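PDB 2AH5: COG0546: Predicted phosphatases from Streptococcus pneumoniae, which is of unknown function but, as a member of the haloacid dehalogenase-like hydrolases, probably acts as a phosphatase. Local coordinates for residues A[69-72]-A[73-77]; A[151-154]-A[155-158]. All coordinates share one frame; numbering follows the deposited sequence.

Interaction 1. Residues A[69-72]-A[73-77]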
loop_
_atom_site.group_PDB
_atom_site.type_symbol
_atom_site.label_atom_id
_atom_site.label_comp_id
_atom_site.label_asym_id
_atom_site.label_seq_id
_atom_site.Cartn_x
_atom_site.Cartn_y
_atom_site.Cartn_z
ATOM N N GLN A 69 1.729 -17.923 -8.786
ATOM C CA GLN A 69 1.100 -17.926 -10.100
ATOM C C GLN A 69 -0.416 -18.000 -10.033
ATOM O O GLN A 69 -1.099 -17.209 -10.691
ATOM C CB GLN A 69 1.659 -19.046 -10.977
ATOM C CG GLN A 69 1.030 -19.096 -12.376
ATOM C CD GLN A 69 1.577 -20.255 -13.209
ATOM O OE1 GLN A 69 2.777 -20.453 -13.264
ATOM N NE2 GLN A 69 0.696 -21.009 -13.860
ATOM N N ILE A 70 -0.943 -18.929 -9.240
ATOM C CA ILE A 70 -2.387 -19.134 -9.139
ATOM C C ILE A 70 -3.041 -17.872 -8.523
ATOM O O ILE A 70 -4.032 -17.356 -9.031
ATOM C CB ILE A 70 -2.726 -20.429 -8.338
ATOM C CG1 ILE A 70 -2.308 -21.690 -9.117
ATOM C CG2 ILE A 70 -4.227 -20.504 -8.003
ATOM C CD1 ILE A 70 -2.187 -22.948 -8.230
ATOM N N TYR A 71 -2.464 -17.380 -7.430
ATOM C CA TYR A 71 -2.947 -16.152 -6.797
ATOM C C TYR A 71 -3.119 -15.013 -7.806
ATOM O O TYR A 71 -4.153 -14.345 -7.854
ATOM C CB TYR A 71 -1.971 -15.739 -5.688
ATOM C CG TYR A 71 -2.371 -14.443 -4.988
ATOM C CD1 TYR A 71 -2.986 -14.460 -3.749
ATOM C CD2 TYR A 71 -2.115 -13.211 -5.587
ATOM C CE1 TYR A 71 -3.338 -13.265 -3.105
ATOM C CE2 TYR A 71 -2.468 -12.026 -4.971
ATOM C CZ TYR A 71 -3.075 -12.053 -3.739
ATOM O OH TYR A 71 -3.423 -10.843 -3.143
ATOM N N ARG A 72 -2.092 -14.788 -8.593
ATOM C CA ARG A 72 -2.135 -13.697 -9.565
ATOM C C ARG A 72 -3.191 -13.935 -10.643
ATOM O O ARG A 72 -3.803 -12.967 -11.126
ATOM C CB ARG A 72 -0.759 -13.444 -10.158
ATOM C CG ARG A 72 0.271 -13.057 -9.127
ATOM C CD ARG A 72 1.312 -12.161 -9.723
ATOM N NE ARG A 72 2.228 -11.622 -8.711
ATOM C CZ ARG A 72 1.903 -10.713 -7.785
ATOM N NH1 ARG A 72 0.664 -10.245 -7.699
ATOM N NH2 ARG A 72 2.821 -10.289 -6.916
ATOM N N SER A 73 -3.438 -15.211 -10.965
ATOM C CA SER A 73 -4.500 -15.628 -11.892
ATOM C C SER A 73 -5.917 -15.280 -11.426
ATOM O O SER A 73 -6.800 -15.000 -12.255
ATOM C CB SER A 73 -4.409 -17.143 -12.215
ATOM O OG SER A 73 -5.107 -17.960 -11.269
ATOM N N TYR A 74 -6.159 -15.322 -10.119
ATOM C CA TYR A 74 -7.414 -14.831 -9.598
ATOM C C TYR A 74 -7.354 -13.291 -9.523
ATOM O O TYR A 74 -8.294 -12.597 -9.936
ATOM C CB TYR A 74 -7.734 -15.441 -8.227
ATOM C CG TYR A 74 -9.059 -14.974 -7.675
ATOM C CD1 TYR A 74 -10.224 -15.742 -7.833
ATOM C CD2 TYR A 74 -9.160 -13.748 -7.031
ATOM C CE1 TYR A 74 -11.459 -15.301 -7.327
ATOM C CE2 TYR A 74 -10.385 -13.293 -6.536
ATOM C CZ TYR A 74 -11.529 -14.077 -6.682
ATOM O OH TYR A 74 -12.734 -13.605 -6.200
ATOM N N TYR A 75 -6.241 -12.759 -9.027
ATOM C CA TYR A 75 -6.202 -11.329 -8.686
ATOM C C TYR A 75 -6.358 -10.400 -9.895
ATOM O O TYR A 75 -7.137 -9.431 -9.860
ATOM C CB TYR A 75 -4.955 -10.973 -7.867
ATOM C CG TYR A 75 -5.173 -9.654 -7.173
ATOM C CD1 TYR A 75 -5.940 -9.587 -6.016
ATOM C CD2 TYR A 75 -4.674 -8.474 -7.714
ATOM C CE1 TYR A 75 -6.211 -8.370 -5.389
ATOM C CE2 TYR A 75 -4.945 -7.233 -7.099
ATOM C CZ TYR A 75 -5.708 -7.208 -5.928
ATOM O OH TYR A 75 -5.965 -6.013 -5.300
ATOM N N LYS A 76 -5.620 -10.695 -10.962
ATOM C CA LYS A 76 -5.663 -9.871 -12.184
ATOM C C LYS A 76 -7.041 -9.836 -12.840
ATOM O O LYS A 76 -7.512 -8.771 -13.278
ATOM C CB LYS A 76 -4.586 -10.338 -13.185
ATOM C CG LYS A 76 -3.154 -10.021 -12.739
ATOM C CD LYS A 76 -2.881 -8.489 -12.720
ATOM C CE LYS A 76 -1.951 -8.044 -13.844
ATOM N NZ LYS A 76 -1.773 -6.557 -13.846
ATOM N N ALA A 77 -7.703 -10.984 -12.881
ATOM C CA ALA A 77 -8.996 -11.124 -13.549
ATOM C C ALA A 77 -10.194 -10.775 -12.673
ATOM O O ALA A 77 -11.236 -10.368 -13.191
ATOM C CB ALA A 77 -9.158 -12.553 -14.107
#

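Interaction 2. Residues A[151-154]-A[155-158]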
loop_
_atom_site.group_PDB
_atom_site.type_symbol
_atom_site.label_atom_id
_atom_site.label_comp_id
_atom_site.label_asym_id
_atom_site.label_seq_id
_atom_site.Cartn_x
_atom_site.Cartn_y
_atom_site.Cartn_z
ATOM N N GLN A 151 12.592 15.315 -8.460
ATOM C CA GLN A 151 13.643 16.238 -8.047
ATOM C C GLN A 151 13.369 16.744 -6.635
ATOM O O GLN A 151 13.436 17.938 -6.387
ATOM C CB GLN A 151 13.721 17.413 -9.030
ATOM C CG GLN A 151 14.266 17.035 -10.391
ATOM C CD GLN A 151 14.345 18.231 -11.338
ATOM O OE1 GLN A 151 14.870 19.295 -10.997
ATOM N NE2 GLN A 151 13.854 18.037 -12.551
ATOM N N LEU A 152 13.031 15.807 -5.743
ATOM C CA LEU A 152 12.745 16.100 -4.341
ATOM C C LEU A 152 13.845 15.576 -3.446
ATOM O O LEU A 152 14.306 14.434 -3.617
ATOM C CB LEU A 152 11.429 15.417 -3.917
ATOM C CG LEU A 152 10.130 15.830 -4.599
ATOM C CD1 LEU A 152 9.051 14.767 -4.362
ATOM C CD2 LEU A 152 9.690 17.194 -4.021
ATOM N N ALA A 153 14.217 16.388 -2.461
ATOM C CA ALA A 153 15.035 15.934 -1.317
ATOM C C ALA A 153 14.122 15.207 -0.338
ATOM O O ALA A 153 12.945 15.533 -0.242
ATOM C CB ALA A 153 15.701 17.095 -0.633
ATOM N N PRO A 154 14.653 14.199 0.365
ATOM C CA PRO A 154 13.779 13.393 1.228
ATOM C C PRO A 154 13.008 14.235 2.266
ATOM O O PRO A 154 11.863 13.928 2.604
ATOM C CB PRO A 154 14.758 12.455 1.919
ATOM C CG PRO A 154 15.919 12.375 1.020
ATOM C CD PRO A 154 16.044 13.728 0.408
ATOM N N GLU A 155 13.633 15.321 2.717
ATOM C CA GLU A 155 13.057 16.226 3.697
ATOM C C GLU A 155 11.736 16.861 3.222
ATOM O O GLU A 155 10.899 17.281 4.034
ATOM C CB GLU A 155 14.102 17.292 4.047
ATOM C CG GLU A 155 15.381 16.728 4.734
ATOM C CD GLU A 155 16.366 15.924 3.821
ATOM O OE1 GLU A 155 16.482 16.145 2.605
ATOM O OE2 GLU A 155 17.062 15.046 4.354
ATOM N N GLN A 156 11.537 16.894 1.903
ATOM C CA GLN A 156 10.364 17.506 1.309
ATOM C C GLN A 156 9.184 16.543 1.125
ATOM O O GLN A 156 8.138 16.969 0.619
ATOM C CB GLN A 156 10.674 18.074 -0.075
ATOM C CG GLN A 156 11.661 19.210 -0.158
ATOM C CD GLN A 156 11.902 19.532 -1.629
ATOM O OE1 GLN A 156 12.855 19.039 -2.221
ATOM N NE2 GLN A 156 10.979 20.272 -2.242
ATOM N N ALA A 157 9.352 15.260 1.482
ATOM C CA ALA A 157 8.269 14.296 1.289
ATOM C C ALA A 157 7.796 13.649 2.610
ATOM O O ALA A 157 8.513 13.657 3.622
ATOM C CB ALA A 157 8.678 13.220 0.276
ATOM N N ILE A 158 6.591 13.090 2.570
ATOM C CA ILE A 158 6.048 12.301 3.674
ATOM C C ILE A 158 5.285 11.163 3.017
ATOM O O ILE A 158 4.701 11.345 1.947
ATOM C CB ILE A 158 5.143 13.168 4.625
ATOM C CG1 ILE A 158 4.617 12.359 5.833
ATOM C CG2 ILE A 158 3.991 13.848 3.886
ATOM C CD1 ILE A 158 4.170 13.293 6.993
HETATM O O HOH W 1 14.218 19.766 -4.099
#

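Interaction 1. Residues A[69-72]-A[73-77]
Gln69 starts the run with a routine helical bond, its O taking the N-H of Ser73 at 3.1 Å. Ile70 O has two donors. Tyr74 N reaches it at 3.1 Å, and Ser73 OG donates to it at 2.6 Å, lying in the carbonyl plane on a lone pair. This second grip needs OG turned back against the helix: chi1 of Ser73 is 87°, which holds OG between its own backbone N and carbonyl carbon. Tyr71 O receives Tyr75 N at 2.9 Å and, weakly, Tyr74 N. Its ring and that of Tyr75 project side by side from successive turns, pointing the same way because CG of both residues stands opposite the backbone N. The ring planes are 10° apart but so far slid that they hardly overlap, their centroids separated by 6.0 Å. The two side chains meet obliquely: Tyr71 CE2 lies 4.0 Å from Tyr75 CB, and Tyr71 OH comes near Tyr75 CD1. Both tyrosines are buried on the inner face of helix 64-79, which belongs to the small helical cap inserted into the HAD fold. Tyr71 packs into helices 19-33 and 51-56, where Phe26 meets its ring edge-to-face. Tyr75 instead touches Asp12 of the probable DxD motif and hydrogen-bonds through OH to Lys108, so this face of the cap looks toward the likely active-site region. Arg72 O takes Lys76 N at 2.9 Å in an almost straight bond (N-H...O 172°). The first two side-chain carbons of Lys76 lie beside the same oxygen, CG at 3.4 Å, before the chain bends off to hydrogen-bond Thr112 through NZ. Arg72 itself is extended from CG to NE and brushes Leu51.

Interaction 2. Residues A[151-154]-A[155-158]
Gln156 N donates to Ala153 O at 2.9 Å, the shortest sound polar bond here, and closes a 3-10 turn in the loop between helix 139-149 and strand 157-161, an alpha-to-beta connection of the Rossmann-like HAD core. The helix ends just before it in a Schellman motif, with Gln151 at positive phi and Leu152 N bonded back to Leu147 O. Gln156 N sits above the Ala153 carbonyl plane, 46° out of it, and not on a lone pair. Ala157 N repeats the pattern one residue on, bonding to Pro154 O at 3.1 Å. Gln156 returns the grip with its side chain: extended beyond CG, it carries OE1 back to Ala153 N (3.0 Å, N-H...O 161°), so both backbone polar atoms of Ala153 are paired with one residue. A water donates to Gln151 O at 3.0 Å, but its very short approach to Gln156 OE1 makes a bridge there doubtful. Glu155 bends at chi2 (73°), which folds its carboxylate alongside the proline ring; OE1 lies 3.3 Å from Pro154 CD and 3.5 Å from Ala153 CB. Leu152 packs on Phe8 of strand 6-9 and on Leu147 of helix 139-149. The Leu152 and Gln156 side chains cross at a slant, with Leu152 CD2 3.8 Å from Gln156 NE2.

Overall arrangement
Both interactions are local, but they lie on opposite sides of the chain's centre, with centres 35 Å apart and nearest atoms about 22 Å apart, and do not touch. Interaction 1 stays within a single helix of the cap; interaction 2 joins the end of helix 139-149 to strand 157-161 at the surface of the core domain, where the chain enters an inner strand of its parallel sheet. The first is partly buried, its two inner tyrosines facing other helices and the probable catalytic loop, while the second is a surface turn with only Ala157 among its touching residues buried. A serine hydroxyl reinforces regular i to i+4 bonding in 69-77, whereas 151-158 relies on a glutamine amide and i to i+3 turn bonds.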